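Local coordinates for protein possible thiol-disulfide isomerase (Cytophaga hutchinsonii, PDB 3HCZ) that is a possible thiol-disulfide isomerase of the thioredoxin-like AhpC/TSA family, probably exchanging thiols and disulfides in its substrates, at residues Asn13-Asp18 with Tyr23-Asp28; Lys32-Phe37 with Lys120-Ile125. All coordinates share one frame; numbering follows the deposited sequence.

Contact 1: residues Asn13-Asp18 with Tyr23-Asp28. With SO4 (sulfate ion), chain B.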
loop_
_atom_site.group_PDB
_atom_site.type_symbol
_atom_site.label_atom_id
_atom_site.label_comp_id
_atom_site.label_asym_id
_atom_site.label_seq_id
_atom_site.Cartn_x
_atom_site.Cartn_y
_atom_site.Cartn_z
ATOM N N ASN A 13 9.213 -5.351 6.721
ATOM C CA ASN A 13 9.070 -6.093 5.449
ATOM C C ASN A 13 7.754 -6.891 5.521
ATOM O O ASN A 13 7.251 -7.199 6.603
ATOM C CB ASN A 13 10.285 -7.021 5.204
ATOM C CG ASN A 13 10.432 -7.477 3.740
ATOM O OD1 ASN A 13 9.634 -7.131 2.844
ATOM N ND2 ASN A 13 11.472 -8.270 3.492
ATOM N N LEU A 14 7.191 -7.183 4.355
ATOM C CA LEU A 14 5.955 -7.990 4.229
ATOM C C LEU A 14 6.259 -9.123 3.251
ATOM O O LEU A 14 6.771 -8.890 2.155
ATOM C CB LEU A 14 4.806 -7.132 3.685
ATOM C CG LEU A 14 4.355 -6.064 4.698
ATOM C CD1 LEU A 14 3.485 -5.013 3.990
ATOM C CD2 LEU A 14 3.516 -6.746 5.739
ATOM N N TYR A 15 5.940 -10.346 3.655
ATOM C CA TYR A 15 6.249 -11.528 2.843
ATOM C C TYR A 15 4.951 -12.034 2.233
ATOM O O TYR A 15 4.577 -13.209 2.388
ATOM C CB TYR A 15 6.932 -12.597 3.725
ATOM C CG TYR A 15 8.234 -12.153 4.344
ATOM C CD1 TYR A 15 9.448 -12.374 3.690
ATOM C CD2 TYR A 15 8.267 -11.524 5.589
ATOM C CE1 TYR A 15 10.673 -11.966 4.245
ATOM C CE2 TYR A 15 9.488 -11.086 6.149
ATOM C CZ TYR A 15 10.677 -11.334 5.485
ATOM O OH TYR A 15 11.874 -10.954 6.042
HETATM N N MSE A 16 4.262 -11.147 1.510
HETATM C CA MSE A 16 2.921 -11.452 0.999
HETATM C C MSE A 16 2.990 -11.971 -0.436
HETATM O O MSE A 16 4.075 -11.994 -1.052
HETATM C CB MSE A 16 1.989 -10.230 1.159
HETATM C CG MSE A 16 1.847 -9.868 2.652
HETATM SE SE MSE A 16 0.914 -8.187 2.951
HETATM C CE MSE A 16 -0.889 -8.751 2.330
ATOM N N THR A 17 1.847 -12.422 -0.944
ATOM C CA THR A 17 1.833 -13.100 -2.231
ATOM C C THR A 17 0.878 -12.394 -3.184
ATOM O O THR A 17 -0.141 -11.851 -2.753
ATOM C CB THR A 17 1.422 -14.579 -2.097
ATOM O OG1 THR A 17 0.187 -14.679 -1.376
ATOM C CG2 THR A 17 2.492 -15.374 -1.321
ATOM N N ASP A 18 1.188 -12.441 -4.484
ATOM C CA ASP A 18 0.366 -11.752 -5.495
ATOM C C ASP A 18 -0.883 -12.592 -5.854
ATOM O O ASP A 18 -1.165 -13.596 -5.189
ATOM C CB ASP A 18 1.222 -11.344 -6.717
ATOM C CG ASP A 18 1.715 -12.541 -7.532
ATOM O OD1 ASP A 18 1.157 -13.668 -7.395
ATOM O OD2 ASP A 18 2.671 -12.361 -8.359
ATOM N N TYR A 23 5.172 -15.256 -4.140
ATOM C CA TYR A 23 5.758 -14.257 -3.228
ATOM C C TYR A 23 6.156 -12.991 -3.963
ATOM O O TYR A 23 6.800 -13.075 -5.023
ATOM C CB TYR A 23 7.000 -14.792 -2.508
ATOM C CG TYR A 23 6.698 -15.682 -1.333
ATOM C CD1 TYR A 23 5.953 -15.193 -0.226
ATOM C CD2 TYR A 23 7.167 -17.015 -1.295
ATOM C CE1 TYR A 23 5.686 -16.014 0.887
ATOM C CE2 TYR A 23 6.906 -17.844 -0.183
ATOM C CZ TYR A 23 6.170 -17.329 0.897
ATOM O OH TYR A 23 5.934 -18.133 1.977
ATOM N N ARG A 24 5.759 -11.842 -3.409
ATOM C CA ARG A 24 6.271 -10.537 -3.823
ATOM C C ARG A 24 6.596 -9.748 -2.570
ATOM O O ARG A 24 5.735 -9.040 -2.030
ATOM C CB ARG A 24 5.247 -9.797 -4.705
ATOM C CG ARG A 24 4.905 -10.479 -6.052
ATOM C CD ARG A 24 6.111 -10.584 -7.058
ATOM N NE ARG A 24 6.933 -9.354 -7.046
ATOM C CZ ARG A 24 6.597 -8.194 -7.621
ATOM N NH1 ARG A 24 7.401 -7.162 -7.493
ATOM N NH2 ARG A 24 5.478 -8.042 -8.328
ATOM N N TYR A 25 7.808 -9.919 -2.050
ATOM C CA TYR A 25 8.176 -9.218 -0.809
ATOM C C TYR A 25 8.200 -7.718 -0.989
ATOM O O TYR A 25 8.656 -7.204 -2.034
ATOM C CB TYR A 25 9.560 -9.611 -0.251
ATOM C CG TYR A 25 9.835 -11.086 -0.010
ATOM C CD1 TYR A 25 8.789 -12.062 -0.004
ATOM C CD2 TYR A 25 11.152 -11.499 0.241
ATOM C CE1 TYR A 25 9.092 -13.460 0.215
ATOM C CE2 TYR A 25 11.464 -12.852 0.483
ATOM C CZ TYR A 25 10.424 -13.811 0.459
ATOM O OH TYR A 25 10.768 -15.096 0.696
ATOM N N LEU A 26 7.749 -7.010 0.048
ATOM C CA LEU A 26 7.764 -5.542 0.001
ATOM C C LEU A 26 9.147 -4.986 -0.347
ATOM O O LEU A 26 9.282 -4.082 -1.217
ATOM C CB LEU A 26 7.244 -4.948 1.330
ATOM C CG LEU A 26 7.403 -3.424 1.427
ATOM C CD1 LEU A 26 6.508 -2.734 0.375
ATOM C CD2 LEU A 26 7.033 -2.965 2.869
ATOM N N TYR A 27 10.182 -5.523 0.297
ATOM C CA TYR A 27 11.509 -5.000 0.122
ATOM C C TYR A 27 12.069 -5.235 -1.289
ATOM O O TYR A 27 13.037 -4.568 -1.714
ATOM C CB TYR A 27 12.453 -5.626 1.165
ATOM C CG TYR A 27 12.368 -4.976 2.555
ATOM C CD1 TYR A 27 11.298 -4.162 2.913
ATOM C CD2 TYR A 27 13.322 -5.256 3.518
ATOM C CE1 TYR A 27 11.213 -3.584 4.184
ATOM C CE2 TYR A 27 13.259 -4.704 4.791
ATOM C CZ TYR A 27 12.202 -3.870 5.116
ATOM O OH TYR A 27 12.167 -3.340 6.376
ATOM N N ASP A 28 11.463 -6.149 -2.018
ATOM C CA ASP A 28 11.904 -6.456 -3.380
ATOM C C ASP A 28 11.262 -5.577 -4.457
ATOM O O ASP A 28 11.669 -5.640 -5.638
ATOM C CB ASP A 28 11.671 -7.943 -3.698
ATOM C CG ASP A 28 12.597 -8.842 -2.914
ATOM O OD1 ASP A 28 13.725 -8.394 -2.641
ATOM O OD2 ASP A 28 12.212 -9.977 -2.549
HETATM S S SO4 B . 12.127 -6.386 9.082
HETATM O O1 SO4 B . 11.372 -5.140 9.134
HETATM O O2 SO4 B . 11.639 -7.221 8.002
HETATM O O3 SO4 B . 13.552 -6.191 8.775
HETATM O O4 SO4 B . 11.947 -7.024 10.394
#

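Contact 2: residues Lys32-Phe37 with Lys120-Ile125. With SO4 (sulfate ion), chain E.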
loop_
_atom_site.group_PDB
_atom_site.type_symbol
_atom_site.label_atom_id
_atom_site.label_comp_id
_atom_site.label_asym_id
_atom_site.label_seq_id
_atom_site.Cartn_x
_atom_site.Cartn_y
_atom_site.Cartn_z
ATOM N N LYS A 32 10.589 4.407 -7.123
ATOM C CA LYS A 32 11.010 5.642 -6.497
ATOM C C LYS A 32 10.187 5.890 -5.207
ATOM O O LYS A 32 10.742 6.344 -4.171
ATOM C CB LYS A 32 10.865 6.817 -7.473
ATOM C CG LYS A 32 11.182 8.151 -6.836
ATOM C CD LYS A 32 11.138 9.257 -7.866
ATOM C CE LYS A 32 11.660 10.509 -7.245
ATOM N NZ LYS A 32 11.428 11.687 -8.115
ATOM N N TYR A 33 8.870 5.610 -5.259
ATOM C CA TYR A 33 8.016 5.696 -4.049
ATOM C C TYR A 33 7.147 4.472 -4.078
ATOM O O TYR A 33 6.697 4.078 -5.165
ATOM C CB TYR A 33 7.029 6.868 -4.058
ATOM C CG TYR A 33 7.723 8.177 -4.045
ATOM C CD1 TYR A 33 8.368 8.637 -2.891
ATOM C CD2 TYR A 33 7.767 8.957 -5.196
ATOM C CE1 TYR A 33 9.075 9.895 -2.911
ATOM C CE2 TYR A 33 8.455 10.194 -5.214
ATOM C CZ TYR A 33 9.089 10.644 -4.058
ATOM O OH TYR A 33 9.765 11.864 -4.089
ATOM N N THR A 34 6.944 3.871 -2.907
ATOM C CA THR A 34 5.965 2.794 -2.749
ATOM C C THR A 34 4.868 3.267 -1.812
ATOM O O THR A 34 5.147 3.707 -0.682
ATOM C CB THR A 34 6.565 1.479 -2.165
ATOM O OG1 THR A 34 7.634 1.047 -2.995
ATOM C CG2 THR A 34 5.460 0.334 -2.047
ATOM N N ILE A 35 3.621 3.180 -2.277
ATOM C CA ILE A 35 2.470 3.448 -1.446
ATOM C C ILE A 35 2.071 2.107 -0.805
ATOM O O ILE A 35 1.683 1.169 -1.514
ATOM C CB ILE A 35 1.296 4.034 -2.282
ATOM C CG1 ILE A 35 1.765 5.182 -3.195
ATOM C CG2 ILE A 35 0.132 4.468 -1.374
ATOM C CD1 ILE A 35 2.533 6.284 -2.476
ATOM N N LEU A 36 2.193 2.019 0.504
ATOM C CA LEU A 36 1.805 0.848 1.180
ATOM C C LEU A 36 0.329 1.037 1.553
ATOM O O LEU A 36 -0.007 1.930 2.332
ATOM C CB LEU A 36 2.738 0.615 2.380
ATOM C CG LEU A 36 2.401 -0.535 3.303
ATOM C CD1 LEU A 36 2.184 -1.902 2.528
ATOM C CD2 LEU A 36 3.600 -0.623 4.274
ATOM N N PHE A 37 -0.548 0.194 1.011
ATOM C CA PHE A 37 -2.012 0.406 1.204
ATOM C C PHE A 37 -2.749 -0.819 1.742
ATOM O O PHE A 37 -2.960 -1.789 1.017
ATOM C CB PHE A 37 -2.614 0.892 -0.135
ATOM C CG PHE A 37 -4.042 1.270 -0.071
ATOM C CD1 PHE A 37 -4.459 2.420 0.624
ATOM C CD2 PHE A 37 -5.002 0.479 -0.703
ATOM C CE1 PHE A 37 -5.840 2.778 0.660
ATOM C CE2 PHE A 37 -6.364 0.826 -0.661
ATOM C CZ PHE A 37 -6.773 1.982 0.017
ATOM N N LYS A 120 12.395 5.311 -1.899
ATOM C CA LYS A 120 12.982 4.245 -2.725
ATOM C C LYS A 120 13.555 3.089 -1.890
ATOM O O LYS A 120 13.560 1.943 -2.363
ATOM C CB LYS A 120 14.049 4.751 -3.696
ATOM C CG LYS A 120 15.346 5.088 -3.044
ATOM C CD LYS A 120 16.469 5.243 -4.098
ATOM C CE LYS A 120 17.302 3.970 -4.164
ATOM N NZ LYS A 120 17.317 3.412 -5.551
ATOM N N ASN A 121 13.993 3.385 -0.662
ATOM C CA ASN A 121 14.566 2.361 0.228
ATOM C C ASN A 121 13.598 1.872 1.311
ATOM O O ASN A 121 14.023 1.270 2.326
ATOM C CB ASN A 121 15.849 2.902 0.835
ATOM C CG ASN A 121 16.846 3.303 -0.220
ATOM O OD1 ASN A 121 17.157 2.522 -1.146
ATOM N ND2 ASN A 121 17.313 4.539 -0.135
ATOM N N LYS A 122 12.307 2.133 1.092
ATOM C CA LYS A 122 11.206 1.661 1.968
ATOM C C LYS A 122 11.203 2.364 3.312
ATOM O O LYS A 122 10.541 1.889 4.254
ATOM C CB LYS A 122 11.175 0.136 2.168
ATOM C CG LYS A 122 11.225 -0.682 0.851
ATOM C CD LYS A 122 10.066 -0.316 -0.098
ATOM C CE LYS A 122 10.235 -0.997 -1.485
ATOM N NZ LYS A 122 11.408 -0.406 -2.180
ATOM N N VAL A 123 11.879 3.515 3.376
ATOM C CA VAL A 123 11.781 4.375 4.579
ATOM C C VAL A 123 10.432 5.091 4.629
ATOM O O VAL A 123 9.923 5.603 3.617
ATOM C CB VAL A 123 12.885 5.363 4.637
ATOM C CG1 VAL A 123 12.625 6.421 5.777
ATOM C CG2 VAL A 123 14.173 4.619 4.842
ATOM N N ILE A 124 9.845 5.149 5.821
ATOM C CA ILE A 124 8.539 5.740 5.951
ATOM C C ILE A 124 8.665 7.259 5.837
ATOM O O ILE A 124 9.356 7.907 6.672
ATOM C CB ILE A 124 7.894 5.347 7.326
ATOM C CG1 ILE A 124 7.611 3.819 7.360
ATOM C CG2 ILE A 124 6.578 6.168 7.578
ATOM C CD1 ILE A 124 7.437 3.286 8.789
ATOM N N ILE A 125 7.972 7.837 4.856
ATOM C CA ILE A 125 8.025 9.328 4.688
ATOM C C ILE A 125 6.670 10.027 4.939
ATOM O O ILE A 125 6.626 11.243 5.144
ATOM C CB ILE A 125 8.629 9.768 3.323
ATOM C CG1 ILE A 125 7.819 9.219 2.130
ATOM C CG2 ILE A 125 10.112 9.289 3.219
ATOM C CD1 ILE A 125 8.351 9.750 0.749
HETATM S S SO4 E . 10.717 3.494 -11.165
HETATM O O1 SO4 E . 11.046 4.402 -12.261
HETATM O O2 SO4 E . 9.368 2.972 -11.379
HETATM O O3 SO4 E . 11.643 2.364 -11.187
HETATM O O4 SO4 E . 10.798 4.187 -9.879
HETATM O O HOH W 1 12.602 7.925 -3.167
HETATM O O HOH W 2 10.191 2.071 -2.934
#

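Contact 1: residues Asn13-Asp18 with Tyr23-Asp28
The carboxamide of N13 lies flat over one face of the Y27 ring, the two planes only 7° apart. N13 CG sits 3.4 Å from Y27 CG, and N13 CB stands almost on the ring normal, 3.5 Å from the centroid of Y27, as a CH-pi donor. With CG anti to the backbone N, chi1 -162° carries the N13 amide over the CG end of the ring, toward the Y27 backbone, where OD1 accepts Y27 N at 3.1 Å, the donor lying above the carbonyl plane. Replacing Y27 with alanine would probably strip the N13 amide of its stacking surface and leave it freer to turn, and A11 O would lose the hydroxyl that binds it. A sulfate, probably from the crystallisation liquor, is bound by the backbone N of N13 beside this stack. Farther along, Y15 and Y25 form a T-shaped pair: the CD1 edge of Y15 points at the centre of the Y25 face, planes at 72° and centroids 4.8 Å apart. Y23 meets T17 CG2 through CD1 at 3.6 Å and brings its ring edge to Y15 O, while its hydroxyl bonds H100. The backbones carrying these side chains run roughly antiparallel, joined by L26 N to L14 O (3.0 Å) and R24 N to M16 O (2.9 Å). L14 and L26 turn inward onto Y68 and Y107. This is an irregular hairpin-like pairing with a single beta bridge, T17 with Y23, in the segment preceding the first strand of the thioredoxin-like sheet.

Contact 2: residues Lys32-Phe37 with Lys120-Ile125
A sparse, water-mediated contact joins the start of central strand 33-39 to the turn leading into edge strand 124-127; strand 114-118 runs between the two strands in the sheet. No direct hydrogen bond links the segments. Instead, one water donates to K32 O at 2.6 Å and accepts from K120 N at 2.9 Å, bridging the two backbones where they come nearest. A second water joins the T34 hydroxyl, through OG1 at 2.8 Å, to K122 NZ at 2.9 Å. The K122 chain bends at chi2 (-58°) and chi4 (-68°), which folds its amine back toward its own turn. K122 is buried, and its ammonium is met by V29 O, the water and, weakly, K120 O, while its CE passes T34 OG1 at 3.6 Å. Farther toward strand 124-127, I125 crosses Y33 at about a right angle, its CD1 meeting the ring obliquely at CE1, 3.7 Å away. Helix 134-147 covers that side: Y141 touches both side chains, and E142 takes the Y33 hydroxyl. K32 N also binds O4 of a sulfate, probably from the crystallisation liquor, at 2.8 Å. Residues 120-125 form the turn of the C-terminal beta-hairpin of the thioredoxin-like fold and its entry into strand 124-127, packed here beside the beginning of the central strand.

Overall arrangement
From the N terminus, the chain first doubles back on itself in contact 1, where 13-18 and 23-28 close a short loop of four intervening residues. It then enters strand 33-39, and contact 2 opens at once, closing only after 82 residues that include strands 65-71, 92-95 and 114-118 with the helices among them. The two are in series, neither enclosing the other, yet they touch: L14 packs on L36, L26 on T34, and L26 and Y27 on K122. Contact 1 thereby lays the N-terminal segment over the sheet, while contact 2 ties the central strand to the hairpin turn before edge strand 124-127.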